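Local coordinates for protein polycyclic ketone monooxygenase (Myceliophthora thermophila, PDB 5MQ6) that uses FAD and NADPH to insert one oxygen atom beside the carbonyl of ketones, especially bulky polycyclic ones, giving esters or lactones in Baeyer-Villiger reactions, at residues Arg78-Ile83 and Pro106-Met111; Leu178-Val183 and Glu201-Gly206; Trp195-Thr200 and Arg217-Ala222; Ser223-Asn228 and Ala489-Val494. All blocks are in the same frame, centred on the assembly; numbering follows the deposited sequence. Where two conformers were deposited one is given.

Contact 1: Arg78-Ile83 and Pro106-Met111; sequences RYKFII and PDDILM
Phe81 N donates to Asp108 O at 2.9 Å, and the same oxygen lies at the edge of the Phe81 ring, near CD2. Parallel pairing continues from there, with Leu110 N bonded to Phe81 O and Ile83 N to Leu110 O. One residue earlier, Lys80 N holds Asp107 O at 3.1 Å.

The Tyr79 ring lies over Leu110 in a CH-pi contact: Leu110 CB sits 3.7 Å above the ring plane, over its centre, and Leu110 CD2 reaches Tyr79 CE1 and CZ. An alanine at Tyr79 would probably open a gap over Leu110 CB and CD2 where the ring now rests. Lys80 passes its extended chain across Asp108, CD coming 3.7 Å from Asp108 OD1. A water bridges the two charged ends, donating to Asp108 OD2 at 2.8 Å and accepting from Lys80 NZ, which also bonds to Leu102 O.

Strands 78-84 and 109-112 are the two strands of a beta-alpha-beta unit, consistent with the Rossmann-type FAD-binding fold. Phe81, Ile83 and Ile109 pack against the connecting helix 88-99, while Ile82 and Leu110 face Leu214 of strand 210-216.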
# COMPACT_ATOMS: atom_id res chain seq x y z
N ARG A 78 -1.59 -30.60 -1.75
CA ARG A 78 -1.48 -30.30 -0.31
C ARG A 78 -0.09 -29.77 -0.02
O ARG A 78 0.90 -30.30 -0.53
CB ARG A 78 -1.65 -31.56 0.55
CG ARG A 78 -3.03 -32.10 0.46
CD ARG A 78 -3.25 -33.34 1.34
NE ARG A 78 -4.67 -33.33 1.60
CZ ARG A 78 -5.28 -34.09 2.46
NH1 ARG A 78 -4.59 -34.96 3.20
NH2 ARG A 78 -6.59 -33.98 2.56
N TYR A 79 -0.01 -28.75 0.82
CA TYR A 79 1.25 -28.12 1.12
C TYR A 79 1.30 -27.87 2.62
O TYR A 79 0.27 -27.97 3.31
CB TYR A 79 1.39 -26.77 0.41
CG TYR A 79 1.29 -26.91 -1.08
CD1 TYR A 79 0.08 -26.91 -1.68
CD2 TYR A 79 2.41 -27.20 -1.85
CE1 TYR A 79 -0.04 -27.12 -3.05
CE2 TYR A 79 2.30 -27.43 -3.24
CZ TYR A 79 1.07 -27.36 -3.82
OH TYR A 79 0.86 -27.59 -5.18
N LYS A 80 2.47 -27.54 3.15
CA LYS A 80 2.51 -27.19 4.59
C LYS A 80 2.00 -25.74 4.73
O LYS A 80 1.10 -25.49 5.48
CB LYS A 80 3.94 -27.38 5.10
CG LYS A 80 4.20 -27.12 6.60
CD LYS A 80 5.64 -27.48 6.92
CE LYS A 80 5.87 -27.41 8.46
NZ LYS A 80 7.29 -27.66 8.74
N PHE A 81 2.66 -24.79 4.04
CA PHE A 81 2.30 -23.39 4.02
C PHE A 81 1.82 -22.98 2.60
O PHE A 81 2.48 -23.24 1.58
CB PHE A 81 3.51 -22.49 4.36
CG PHE A 81 4.06 -22.72 5.71
CD1 PHE A 81 3.50 -22.12 6.82
CD2 PHE A 81 5.13 -23.60 5.92
CE1 PHE A 81 3.97 -22.38 8.10
CE2 PHE A 81 5.61 -23.87 7.21
CZ PHE A 81 4.99 -23.27 8.31
N ILE A 82 0.68 -22.31 2.55
CA ILE A 82 0.33 -21.48 1.39
C ILE A 82 0.47 -20.02 1.77
O ILE A 82 -0.11 -19.53 2.75
CB ILE A 82 -1.02 -21.81 0.77
CG1 ILE A 82 -0.93 -23.21 0.10
CG2 ILE A 82 -1.35 -20.70 -0.28
CD1 ILE A 82 -2.31 -23.79 -0.22
N ILE A 83 1.25 -19.34 0.95
CA ILE A 83 1.40 -17.89 1.01
C ILE A 83 0.63 -17.22 -0.13
O ILE A 83 0.87 -17.53 -1.28
CB ILE A 83 2.88 -17.50 0.90
CG1 ILE A 83 3.65 -18.12 2.10
CG2 ILE A 83 3.05 -15.96 0.85
CD1 ILE A 83 5.16 -18.01 1.99
N PRO A 106 10.05 -30.46 -0.01
CA PRO A 106 9.75 -29.90 -1.34
C PRO A 106 8.33 -29.31 -1.54
O PRO A 106 8.19 -28.39 -2.37
CB PRO A 106 9.99 -31.11 -2.25
CG PRO A 106 9.44 -32.24 -1.41
CD PRO A 106 9.97 -31.93 0.01
N ASP A 107 7.32 -29.81 -0.80
CA ASP A 107 5.95 -29.24 -0.77
C ASP A 107 5.59 -28.39 0.45
O ASP A 107 4.41 -28.27 0.81
CB ASP A 107 4.94 -30.37 -0.78
CG ASP A 107 5.17 -31.34 -1.92
OD1 ASP A 107 5.55 -30.85 -3.02
OD2 ASP A 107 4.99 -32.57 -1.68
N ASP A 108 6.61 -27.86 1.13
CA ASP A 108 6.38 -27.05 2.28
C ASP A 108 5.83 -25.65 1.98
O ASP A 108 5.26 -25.05 2.84
CB ASP A 108 7.62 -26.98 3.12
CG ASP A 108 7.88 -28.25 3.88
OD1 ASP A 108 7.00 -29.15 3.88
OD2 ASP A 108 8.97 -28.36 4.50
N ILE A 109 6.05 -25.13 0.78
CA ILE A 109 5.62 -23.79 0.38
C ILE A 109 5.00 -23.82 -0.99
O ILE A 109 5.61 -24.34 -1.92
CB ILE A 109 6.78 -22.78 0.36
CG1 ILE A 109 7.27 -22.51 1.83
CG2 ILE A 109 6.32 -21.44 -0.34
CD1 ILE A 109 8.41 -21.48 1.94
N LEU A 110 3.80 -23.21 -1.12
CA LEU A 110 3.27 -22.75 -2.35
C LEU A 110 2.89 -21.31 -2.18
O LEU A 110 2.07 -20.99 -1.34
CB LEU A 110 2.08 -23.58 -2.88
CG LEU A 110 1.60 -23.13 -4.28
CD1 LEU A 110 2.60 -23.52 -5.35
CD2 LEU A 110 0.24 -23.69 -4.63
N MET A 111 3.47 -20.48 -3.02
CA MET A 111 3.12 -19.06 -3.09
C MET A 111 2.14 -18.93 -4.22
O MET A 111 2.34 -19.56 -5.30
CB MET A 111 4.35 -18.15 -3.33
CG MET A 111 5.49 -18.40 -2.31
SD MET A 111 6.96 -17.40 -2.70
CE MET A 111 6.36 -15.85 -2.06
O HOH W 1 8.88 -29.74 6.92

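Contact 2: Leu178-Val183 and Glu201-Gly206; sequences LFRSNV and EGRGPG. With FAD (flavin-adenine dinucleotide), chain B.
Between the backbones, Arg180 and Gly202 share the one hydrogen bond, Gly202 N to Arg180 O at 2.9 Å. Beside it Ser181 and Glu201 form an antiparallel non-hydrogen-bonded pair. Ser181 OG donates back to Phe179 O at 2.8 Å and also rests against Glu201 CB.

The charged contacts form a salt-bridge network centred on Glu201 OE2. Arg203 NH1 gives it the stronger bond, at 2.8 Å, with the carboxylate oxygen in the guanidinium plane; Arg180 NH2 adds a weak one at 3.4 Å. The carboxylate probably offsets the repulsion between the two arginines, whose NH2 (Arg180) and NH1 (Arg203) are 3.3 Å apart. A water joins Glu201 OE2 (2.6 Å), Phe179 O and Arg180 NE.

A carbonyl also covers the Arg180 guanidinium: Gly202 O stands 3.1 Å above its plane, over the centre. Beyond the contact, Arg180 NH2 and NH1 bond to Asn68 and His64, and Glu201 OE1 pairs with Arg210. An alanine at Arg180 would probably leave Asn68 and His64 without these donors and Gly202 O without its flat cover.

Toward the cofactor, Val183 grips the FAD adenine with both backbone polar atoms, its N donating to N1A at 3.0 Å and its O accepting from N6A. Strand 181-189 thus links the adenine site to strand 194-201 and the loop after it, while Leu178 packs on Leu110 of strand 109-112.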
# COMPACT_ATOMS: atom_id res chain seq x y z
N LEU A 178 2.70 -20.45 -7.85
CA LEU A 178 1.65 -20.57 -8.76
C LEU A 178 1.17 -19.15 -9.13
O LEU A 178 0.58 -18.43 -8.33
CB LEU A 178 0.56 -21.42 -8.15
CG LEU A 178 -0.75 -21.46 -8.91
CD1 LEU A 178 -0.54 -22.12 -10.32
CD2 LEU A 178 -1.78 -22.13 -8.05
N PHE A 179 1.38 -18.78 -10.38
CA PHE A 179 1.05 -17.40 -10.84
C PHE A 179 -0.24 -17.40 -11.66
O PHE A 179 -0.85 -18.48 -11.89
CB PHE A 179 2.25 -16.81 -11.64
CG PHE A 179 3.44 -16.60 -10.83
CD1 PHE A 179 3.42 -15.70 -9.78
CD2 PHE A 179 4.59 -17.32 -11.07
CE1 PHE A 179 4.55 -15.51 -8.97
CE2 PHE A 179 5.68 -17.10 -10.32
CZ PHE A 179 5.66 -16.20 -9.24
N ARG A 180 -0.65 -16.21 -12.07
CA ARG A 180 -1.88 -16.03 -12.82
C ARG A 180 -3.10 -16.55 -12.09
O ARG A 180 -4.13 -16.83 -12.72
CB ARG A 180 -1.81 -16.70 -14.21
CG ARG A 180 -0.59 -16.27 -15.02
CD ARG A 180 -0.51 -17.01 -16.36
NE ARG A 180 -0.31 -18.44 -16.18
CZ ARG A 180 -0.28 -19.34 -17.16
NH1 ARG A 180 -0.36 -18.95 -18.40
NH2 ARG A 180 -0.11 -20.62 -16.91
N SER A 181 -3.01 -16.70 -10.78
CA SER A 181 -4.06 -17.36 -10.06
C SER A 181 -4.79 -16.46 -9.06
O SER A 181 -4.19 -15.91 -8.14
CB SER A 181 -3.47 -18.58 -9.39
OG SER A 181 -3.01 -19.47 -10.34
N ASN A 182 -6.10 -16.42 -9.17
CA ASN A 182 -6.94 -15.71 -8.26
C ASN A 182 -7.49 -16.64 -7.21
O ASN A 182 -8.21 -17.60 -7.51
CB ASN A 182 -8.09 -15.03 -9.00
CG ASN A 182 -8.99 -14.21 -8.08
OD1 ASN A 182 -8.56 -13.56 -7.09
ND2 ASN A 182 -10.28 -14.22 -8.40
N VAL A 183 -7.22 -16.30 -5.97
CA VAL A 183 -7.82 -17.02 -4.83
C VAL A 183 -9.15 -16.40 -4.56
O VAL A 183 -9.24 -15.18 -4.46
CB VAL A 183 -6.94 -16.94 -3.54
CG1 VAL A 183 -7.55 -17.77 -2.45
CG2 VAL A 183 -5.51 -17.41 -3.85
N GLU A 201 -6.78 -20.42 -12.07
CA GLU A 201 -5.54 -20.12 -12.77
C GLU A 201 -5.83 -19.80 -14.25
O GLU A 201 -6.23 -20.71 -15.00
CB GLU A 201 -4.58 -21.28 -12.67
CG GLU A 201 -3.27 -21.14 -13.37
CD GLU A 201 -2.54 -22.41 -13.79
OE1 GLU A 201 -3.13 -23.48 -13.68
OE2 GLU A 201 -1.34 -22.30 -14.24
N GLY A 202 -5.55 -18.54 -14.63
CA GLY A 202 -5.45 -18.10 -16.01
C GLY A 202 -4.45 -18.86 -16.80
O GLY A 202 -3.37 -19.15 -16.31
N ARG A 203 -4.81 -19.24 -18.03
CA ARG A 203 -3.85 -19.93 -18.92
C ARG A 203 -3.58 -19.22 -20.23
O ARG A 203 -2.92 -19.76 -21.11
CB ARG A 203 -4.33 -21.34 -19.19
CG ARG A 203 -4.70 -22.13 -17.92
CD ARG A 203 -3.46 -22.59 -17.23
NE ARG A 203 -2.65 -23.49 -18.06
CZ ARG A 203 -1.49 -24.03 -17.73
NH1 ARG A 203 -0.90 -23.85 -16.58
NH2 ARG A 203 -0.89 -24.83 -18.59
N GLY A 204 -4.06 -18.01 -20.37
CA GLY A 204 -3.67 -17.22 -21.54
C GLY A 204 -4.84 -17.07 -22.50
O GLY A 204 -5.91 -17.67 -22.29
N PRO A 205 -4.66 -16.26 -23.54
CA PRO A 205 -5.81 -15.91 -24.37
C PRO A 205 -6.34 -17.14 -25.14
O PRO A 205 -5.54 -18.01 -25.56
CB PRO A 205 -5.26 -14.80 -25.29
CG PRO A 205 -3.87 -14.46 -24.79
CD PRO A 205 -3.40 -15.69 -24.06
N GLY A 206 -7.68 -17.22 -25.26
CA GLY A 206 -8.38 -18.41 -25.84
C GLY A 206 -8.03 -19.79 -25.23
O GLY A 206 -8.15 -20.80 -25.91
PA FAD B . 1.86 -6.46 -2.99
O1A FAD B . 0.61 -5.71 -3.30
O2A FAD B . 3.22 -5.98 -3.47
O5B FAD B . 1.67 -7.96 -3.53
C5B FAD B . 0.51 -8.66 -3.25
C4B FAD B . 0.16 -9.52 -4.45
O4B FAD B . -0.91 -10.39 -4.04
C3B FAD B . -0.32 -8.77 -5.69
O3B FAD B . 0.30 -9.30 -6.84
C2B FAD B . -1.80 -9.05 -5.72
O2B FAD B . -2.32 -9.03 -7.03
C1B FAD B . -1.85 -10.42 -5.08
N9A FAD B . -3.16 -10.75 -4.58
C8A FAD B . -3.92 -10.00 -3.73
N7A FAD B . -5.07 -10.63 -3.53
C5A FAD B . -5.11 -11.77 -4.25
C6A FAD B . -6.07 -12.87 -4.41
N6A FAD B . -7.26 -12.93 -3.86
N1A FAD B . -5.63 -13.84 -5.17
C2A FAD B . -4.43 -13.83 -5.79
N3A FAD B . -3.51 -12.91 -5.73
C4A FAD B . -3.84 -11.82 -4.95
N1 FAD B . 5.40 1.50 -0.25
C2 FAD B . 6.54 1.95 0.38
O2 FAD B . 6.74 1.69 1.56
N3 FAD B . 7.44 2.67 -0.29
C4 FAD B . 7.25 2.97 -1.58
O4 FAD B . 8.11 3.62 -2.14
C4X FAD B . 6.06 2.54 -2.35
N5 FAD B . 5.81 2.84 -3.67
C5X FAD B . 4.67 2.37 -4.23
C6 FAD B . 4.36 2.69 -5.64
C7 FAD B . 3.09 2.13 -6.16
C7M FAD B . 2.67 2.39 -7.59
C8 FAD B . 2.16 1.33 -5.32
C8M FAD B . 0.85 0.74 -5.85
C9 FAD B . 2.48 1.06 -4.01
C9A FAD B . 3.69 1.55 -3.44
N10 FAD B . 3.95 1.27 -2.08
C10 FAD B . 5.14 1.74 -1.54
C1' FAD B . 3.06 0.41 -1.26
C2' FAD B . 3.41 -1.08 -1.67
O2' FAD B . 2.20 -1.76 -2.01
C3' FAD B . 4.23 -1.88 -0.60
O3' FAD B . 5.46 -1.20 -0.35
C4' FAD B . 4.69 -3.31 -0.98
O4' FAD B . 5.18 -3.47 -2.38
C5' FAD B . 3.56 -4.32 -0.68
O5' FAD B . 4.16 -5.65 -0.65
P FAD B . 3.08 -6.83 -0.42
O1P FAD B . 3.81 -8.13 -0.92
O2P FAD B . 2.54 -6.64 1.00
O3P FAD B . 1.79 -6.44 -1.38
O HOH W 2 0.24 -20.21 -13.88

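Contact 3: Trp195-Thr200 and Arg217-Ala222; sequences WSLEVT and RYVLLA
The Trp195 indole presents its edge to Arg217, whose carbonyl O lies in the ring plane 3.7 Å from CD1. Tyr218 CA stands obliquely to the same corner of the ring. Outside the pair of segments, the indole meets Trp188 edge-to-face, touches Leu527, and gives its NE1 hydrogen to Pro525 O; Arg217 O in turn accepts from Asn526 ND2.

One methyl carries most of the apolar contact. Val219 CG2 sits 3.6 Å from Trp195 CB and 3.7 Å from Trp195 CG, the two side chains crossing at about a right angle. With CG1 anti to the backbone N (chi1 171°), Val219 has CG2 anti to its carbonyl carbon, where it is wedged against the root of the indole.

No hydrogen bond joins the segments, because their strands are not neighbours: the axes stay 8.0 Å apart at closest and make an angle of 51°. Strand 194-201 is the middle of the antiparallel meander 181-189, 194-201, 210-216, whereas strand 218-221 runs parallel between 78-84 and 527-529. The chain turns a corner at Arg217 to pass from one to the other, and the contact fills the angle between meander and parallel sheet.

Leu197 extends the packing along its strand. Its CD1 lies 3.8 Å from Val219 CG2, the two side chains lying alongside but pointing opposite ways, and it also touches Ile82 and Val183, the latter an FAD-binding residue.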
# COMPACT_ATOMS: atom_id res chain seq x y z
N TRP A 195 -6.79 -26.05 5.74
CA TRP A 195 -7.39 -25.02 4.94
C TRP A 195 -7.49 -25.53 3.47
O TRP A 195 -6.56 -26.17 3.00
CB TRP A 195 -6.50 -23.77 4.97
CG TRP A 195 -6.57 -23.08 6.25
CD1 TRP A 195 -5.66 -23.15 7.28
CD2 TRP A 195 -7.61 -22.24 6.68
NE1 TRP A 195 -6.08 -22.38 8.36
CE2 TRP A 195 -7.26 -21.77 8.01
CE3 TRP A 195 -8.77 -21.74 6.07
CZ2 TRP A 195 -8.07 -20.90 8.75
CZ3 TRP A 195 -9.59 -20.85 6.83
CH2 TRP A 195 -9.22 -20.45 8.13
N SER A 196 -8.61 -25.24 2.80
CA SER A 196 -8.78 -25.41 1.37
C SER A 196 -8.93 -24.03 0.71
O SER A 196 -9.76 -23.22 1.14
CB SER A 196 -10.06 -26.14 1.12
OG SER A 196 -9.94 -27.50 1.50
N LEU A 197 -8.16 -23.81 -0.34
CA LEU A 197 -8.29 -22.64 -1.14
C LEU A 197 -8.92 -22.99 -2.48
O LEU A 197 -8.48 -23.95 -3.10
CB LEU A 197 -6.92 -22.05 -1.38
CG LEU A 197 -6.25 -21.26 -0.23
CD1 LEU A 197 -5.83 -22.17 0.90
CD2 LEU A 197 -5.09 -20.45 -0.78
N GLU A 198 -9.90 -22.18 -2.90
CA GLU A 198 -10.42 -22.22 -4.24
C GLU A 198 -9.76 -21.18 -5.06
O GLU A 198 -9.91 -19.99 -4.75
CB GLU A 198 -11.88 -21.87 -4.31
CG GLU A 198 -12.75 -22.87 -3.67
CD GLU A 198 -14.20 -22.41 -3.60
OE1 GLU A 198 -14.60 -21.30 -4.17
OE2 GLU A 198 -14.94 -23.21 -2.96
N VAL A 199 -9.16 -21.61 -6.15
CA VAL A 199 -8.25 -20.83 -6.95
C VAL A 199 -8.61 -21.03 -8.44
O VAL A 199 -8.89 -22.16 -8.90
CB VAL A 199 -6.83 -21.34 -6.71
CG1 VAL A 199 -5.93 -20.67 -7.64
CG2 VAL A 199 -6.35 -21.16 -5.26
N THR A 200 -8.56 -19.95 -9.20
CA THR A 200 -8.70 -20.00 -10.68
C THR A 200 -7.43 -19.53 -11.33
O THR A 200 -7.02 -18.38 -11.12
CB THR A 200 -9.81 -19.04 -11.14
OG1 THR A 200 -10.98 -19.40 -10.48
CG2 THR A 200 -10.12 -19.23 -12.62
N ARG A 217 -1.71 -26.66 5.71
CA ARG A 217 -1.86 -26.64 7.20
C ARG A 217 -1.99 -25.21 7.69
O ARG A 217 -2.73 -24.94 8.57
CB ARG A 217 -0.59 -27.27 7.85
CG ARG A 217 -0.47 -28.75 7.48
CD ARG A 217 0.79 -29.24 8.18
NE ARG A 217 1.04 -30.61 7.97
CZ ARG A 217 2.09 -31.28 8.40
NH1 ARG A 217 2.99 -30.71 9.16
NH2 ARG A 217 2.15 -32.57 8.12
N TYR A 218 -1.24 -24.29 7.09
CA TYR A 218 -1.24 -22.90 7.40
C TYR A 218 -1.47 -22.05 6.15
O TYR A 218 -0.89 -22.37 5.04
CB TYR A 218 0.15 -22.56 7.90
CG TYR A 218 0.55 -23.00 9.27
CD1 TYR A 218 0.23 -22.25 10.41
CD2 TYR A 218 1.32 -24.16 9.45
CE1 TYR A 218 0.69 -22.60 11.68
CE2 TYR A 218 1.75 -24.51 10.71
CZ TYR A 218 1.46 -23.75 11.80
OH TYR A 218 1.95 -24.23 13.01
N VAL A 219 -2.21 -20.96 6.34
CA VAL A 219 -2.33 -19.96 5.27
C VAL A 219 -1.81 -18.64 5.79
O VAL A 219 -2.23 -18.17 6.77
CB VAL A 219 -3.77 -19.80 4.78
CG1 VAL A 219 -3.95 -18.61 3.80
CG2 VAL A 219 -4.28 -21.10 4.17
N LEU A 220 -0.87 -18.06 5.08
CA LEU A 220 -0.26 -16.77 5.42
C LEU A 220 -0.66 -15.73 4.33
O LEU A 220 -0.25 -15.85 3.17
CB LEU A 220 1.23 -17.00 5.39
CG LEU A 220 1.93 -17.75 6.50
CD1 LEU A 220 1.16 -18.39 7.55
CD2 LEU A 220 3.28 -18.26 6.18
N LEU A 221 -1.41 -14.71 4.69
CA LEU A 221 -1.80 -13.71 3.69
C LEU A 221 -0.78 -12.58 3.64
O LEU A 221 -0.51 -11.93 4.65
CB LEU A 221 -3.15 -13.15 4.00
CG LEU A 221 -4.27 -14.14 4.16
CD1 LEU A 221 -5.49 -13.32 4.49
CD2 LEU A 221 -4.58 -15.10 3.03
N ALA A 222 -0.20 -12.34 2.47
CA ALA A 222 0.58 -11.12 2.20
C ALA A 222 -0.03 -10.50 0.92
O ALA A 222 0.59 -10.30 -0.12
CB ALA A 222 2.05 -11.49 2.03

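Contact 4: Ser223-Asn228 and Ala489-Val494; sequences SGILTN and AVRTGV. With FAD (flavin-adenine dinucleotide), chain B.
Ser223 and Thr492 pack tightly where the loop meets the helix end, with Ser223 CB 3.3 Å from Thr492 CB, closer than usual van der Waals contact. Because the serine has two conformers, how much strain this implies is doubtful.

The other half of the contact is looser and filled by water. Gly224 O lies in the plane of the Arg491 guanidinium, at its edge, but touches the chain through CD, at 3.4 Å. A bend at chi3 (60°) places Arg491 NE to donate to a water 2.9 Å away, which donates to Gly224 O at 2.7 Å. Arg491 NH1 bonds to Gly486 O. Farther along, another water donates to both Arg491 O, at 3.0 Å, and Thr227 OG1, at 3.2 Å.

Both segments line the FAD pocket. FAD N6A donates to Thr492 O at 2.9 Å, almost straight, and Gly224 CA comes 3.2 Å from FAD O3P.

Helix 488-492 ends in a Schellman motif at Gly493. Leu84 of strand 78-84 touches both Ser223 and Thr492, and Val494 packs on Val183 of strand 181-189, so the loop after strand 218-221 and this helix end meet beside strands 78-84 and 181-189.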
# COMPACT_ATOMS: atom_id res chain seq x y z
N SER A 223 -1.30 -10.18 1.04
CA SER A 223 -2.18 -9.88 -0.12
C SER A 223 -2.08 -8.43 -0.48
O SER A 223 -2.76 -8.00 -1.45
CB SER A 223 -3.62 -10.20 0.25
OG SER A 223 -4.10 -9.35 1.29
N GLY A 224 -1.35 -7.64 0.35
CA GLY A 224 -1.09 -6.22 0.01
C GLY A 224 -2.25 -5.28 0.35
O GLY A 224 -3.24 -5.66 0.99
N ILE A 225 -2.07 -4.02 -0.07
CA ILE A 225 -2.99 -2.95 0.28
C ILE A 225 -3.44 -2.09 -0.92
O ILE A 225 -4.50 -1.48 -0.85
CB ILE A 225 -2.39 -1.99 1.35
CG1 ILE A 225 -0.95 -1.49 0.96
CG2 ILE A 225 -2.33 -2.64 2.70
CD1 ILE A 225 -0.33 -0.40 1.91
N LEU A 226 -2.60 -1.99 -1.97
CA LEU A 226 -2.91 -1.14 -3.17
C LEU A 226 -2.80 -2.07 -4.40
O LEU A 226 -1.76 -2.11 -5.12
CB LEU A 226 -1.98 0.07 -3.22
CG LEU A 226 -2.18 1.05 -2.00
CD1 LEU A 226 -0.89 1.85 -1.68
CD2 LEU A 226 -3.38 1.96 -2.17
N THR A 227 -3.86 -2.86 -4.58
CA THR A 227 -3.84 -4.11 -5.36
C THR A 227 -4.82 -4.16 -6.51
O THR A 227 -4.61 -4.88 -7.46
CB THR A 227 -4.12 -5.31 -4.41
OG1 THR A 227 -5.30 -5.08 -3.61
CG2 THR A 227 -2.83 -5.49 -3.46
N ASN A 228 -5.87 -3.35 -6.43
CA ASN A 228 -7.03 -3.43 -7.31
C ASN A 228 -7.25 -2.08 -7.90
O ASN A 228 -7.86 -1.22 -7.21
CB ASN A 228 -8.21 -3.84 -6.46
CG ASN A 228 -8.11 -5.30 -6.06
OD1 ASN A 228 -7.45 -5.69 -5.04
ND2 ASN A 228 -8.69 -6.14 -6.90
N ALA A 489 -10.43 -10.24 4.82
CA ALA A 489 -11.12 -10.93 3.75
C ALA A 489 -11.43 -9.96 2.60
O ALA A 489 -11.12 -10.21 1.39
CB ALA A 489 -12.41 -11.52 4.28
N VAL A 490 -12.07 -8.85 2.97
CA VAL A 490 -12.41 -7.87 1.94
C VAL A 490 -11.17 -7.35 1.30
O VAL A 490 -11.11 -7.25 0.09
CB VAL A 490 -13.21 -6.66 2.46
CG1 VAL A 490 -13.53 -5.67 1.34
CG2 VAL A 490 -14.54 -7.15 3.05
N ARG A 491 -10.18 -6.99 2.08
CA ARG A 491 -9.00 -6.45 1.48
C ARG A 491 -8.28 -7.40 0.52
O ARG A 491 -7.65 -6.98 -0.41
CB ARG A 491 -8.07 -6.06 2.55
CG ARG A 491 -6.77 -5.55 1.97
CD ARG A 491 -5.89 -4.96 3.06
NE ARG A 491 -5.54 -5.92 4.13
CZ ARG A 491 -6.13 -6.03 5.31
NH1 ARG A 491 -7.18 -5.24 5.62
NH2 ARG A 491 -5.65 -6.94 6.21
N THR A 492 -8.33 -8.69 0.77
CA THR A 492 -7.67 -9.63 -0.12
C THR A 492 -8.58 -10.12 -1.21
O THR A 492 -8.10 -10.75 -2.15
CB THR A 492 -6.83 -10.78 0.61
OG1 THR A 492 -7.25 -12.10 0.34
CG2 THR A 492 -6.58 -10.60 1.97
N GLY A 493 -9.88 -9.79 -1.12
CA GLY A 493 -10.82 -10.13 -2.17
C GLY A 493 -11.27 -11.62 -2.12
O GLY A 493 -11.65 -12.20 -3.16
N VAL A 494 -11.26 -12.22 -0.93
CA VAL A 494 -11.61 -13.66 -0.73
C VAL A 494 -12.70 -13.76 0.28
O VAL A 494 -12.83 -12.92 1.12
CB VAL A 494 -10.37 -14.46 -0.23
CG1 VAL A 494 -9.26 -14.44 -1.29
CG2 VAL A 494 -9.77 -13.83 1.05
PA FAD B . 1.86 -6.46 -2.99
O1A FAD B . 0.61 -5.71 -3.30
O2A FAD B . 3.22 -5.98 -3.47
O5B FAD B . 1.67 -7.96 -3.53
C5B FAD B . 0.51 -8.66 -3.25
C4B FAD B . 0.16 -9.52 -4.45
O4B FAD B . -0.91 -10.39 -4.04
C3B FAD B . -0.32 -8.77 -5.69
O3B FAD B . 0.30 -9.30 -6.84
C2B FAD B . -1.80 -9.05 -5.72
O2B FAD B . -2.32 -9.03 -7.03
C1B FAD B . -1.85 -10.42 -5.08
N9A FAD B . -3.16 -10.75 -4.58
C8A FAD B . -3.92 -10.00 -3.73
N7A FAD B . -5.07 -10.63 -3.53
C5A FAD B . -5.11 -11.77 -4.25
C6A FAD B . -6.07 -12.87 -4.41
N6A FAD B . -7.26 -12.93 -3.86
N1A FAD B . -5.63 -13.84 -5.17
C2A FAD B . -4.43 -13.83 -5.79
N3A FAD B . -3.51 -12.91 -5.73
C4A FAD B . -3.84 -11.82 -4.95
N1 FAD B . 5.40 1.50 -0.25
C2 FAD B . 6.54 1.95 0.38
O2 FAD B . 6.74 1.69 1.56
N3 FAD B . 7.44 2.67 -0.29
C4 FAD B . 7.25 2.97 -1.58
O4 FAD B . 8.11 3.62 -2.14
C4X FAD B . 6.06 2.54 -2.35
N5 FAD B . 5.81 2.84 -3.67
C5X FAD B . 4.67 2.37 -4.23
C6 FAD B . 4.36 2.69 -5.64
C7 FAD B . 3.09 2.13 -6.16
C7M FAD B . 2.67 2.39 -7.59
C8 FAD B . 2.16 1.33 -5.32
C8M FAD B . 0.85 0.74 -5.85
C9 FAD B . 2.48 1.06 -4.01
C9A FAD B . 3.69 1.55 -3.44
N10 FAD B . 3.95 1.27 -2.08
C10 FAD B . 5.14 1.74 -1.54
C1' FAD B . 3.06 0.41 -1.26
C2' FAD B . 3.41 -1.08 -1.67
O2' FAD B . 2.20 -1.76 -2.01
C3' FAD B . 4.23 -1.88 -0.60
O3' FAD B . 5.46 -1.20 -0.35
C4' FAD B . 4.69 -3.31 -0.98
O4' FAD B . 5.18 -3.47 -2.38
C5' FAD B . 3.56 -4.32 -0.68
O5' FAD B . 4.16 -5.65 -0.65
P FAD B . 3.08 -6.83 -0.42
O1P FAD B . 3.81 -8.13 -0.92
O2P FAD B . 2.54 -6.64 1.00
O3P FAD B . 1.79 -6.44 -1.38
O HOH W 3 -5.22 -7.17 -2.20
O HOH W 4 -3.40 -7.47 2.93
O HOH W 5 -7.87 -4.36 -1.81

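Contacts 1, 2 and 3 all reach one mixed sheet of the FAD-binding domain. Contacts 1 and 3 are closest, their centres about 9 Å apart, because strands 78-84 and 218-221 are neighbours bonded through Ile82. Contact 2 joins contact 1 at Leu178, beside Met111, and contact 3 through the adjacent strands 181-189 and 194-201; along the chain contacts 2 and 3 interleave. Contact 4 comes last, bringing in a helix more than 260 residues beyond the loop it meets, and its centre lies about 14 Å from that of contact 3. With contact 2 it holds the adenine amino group of FAD from two backbone carbonyls, so distant parts of the sequence share one cofactor site.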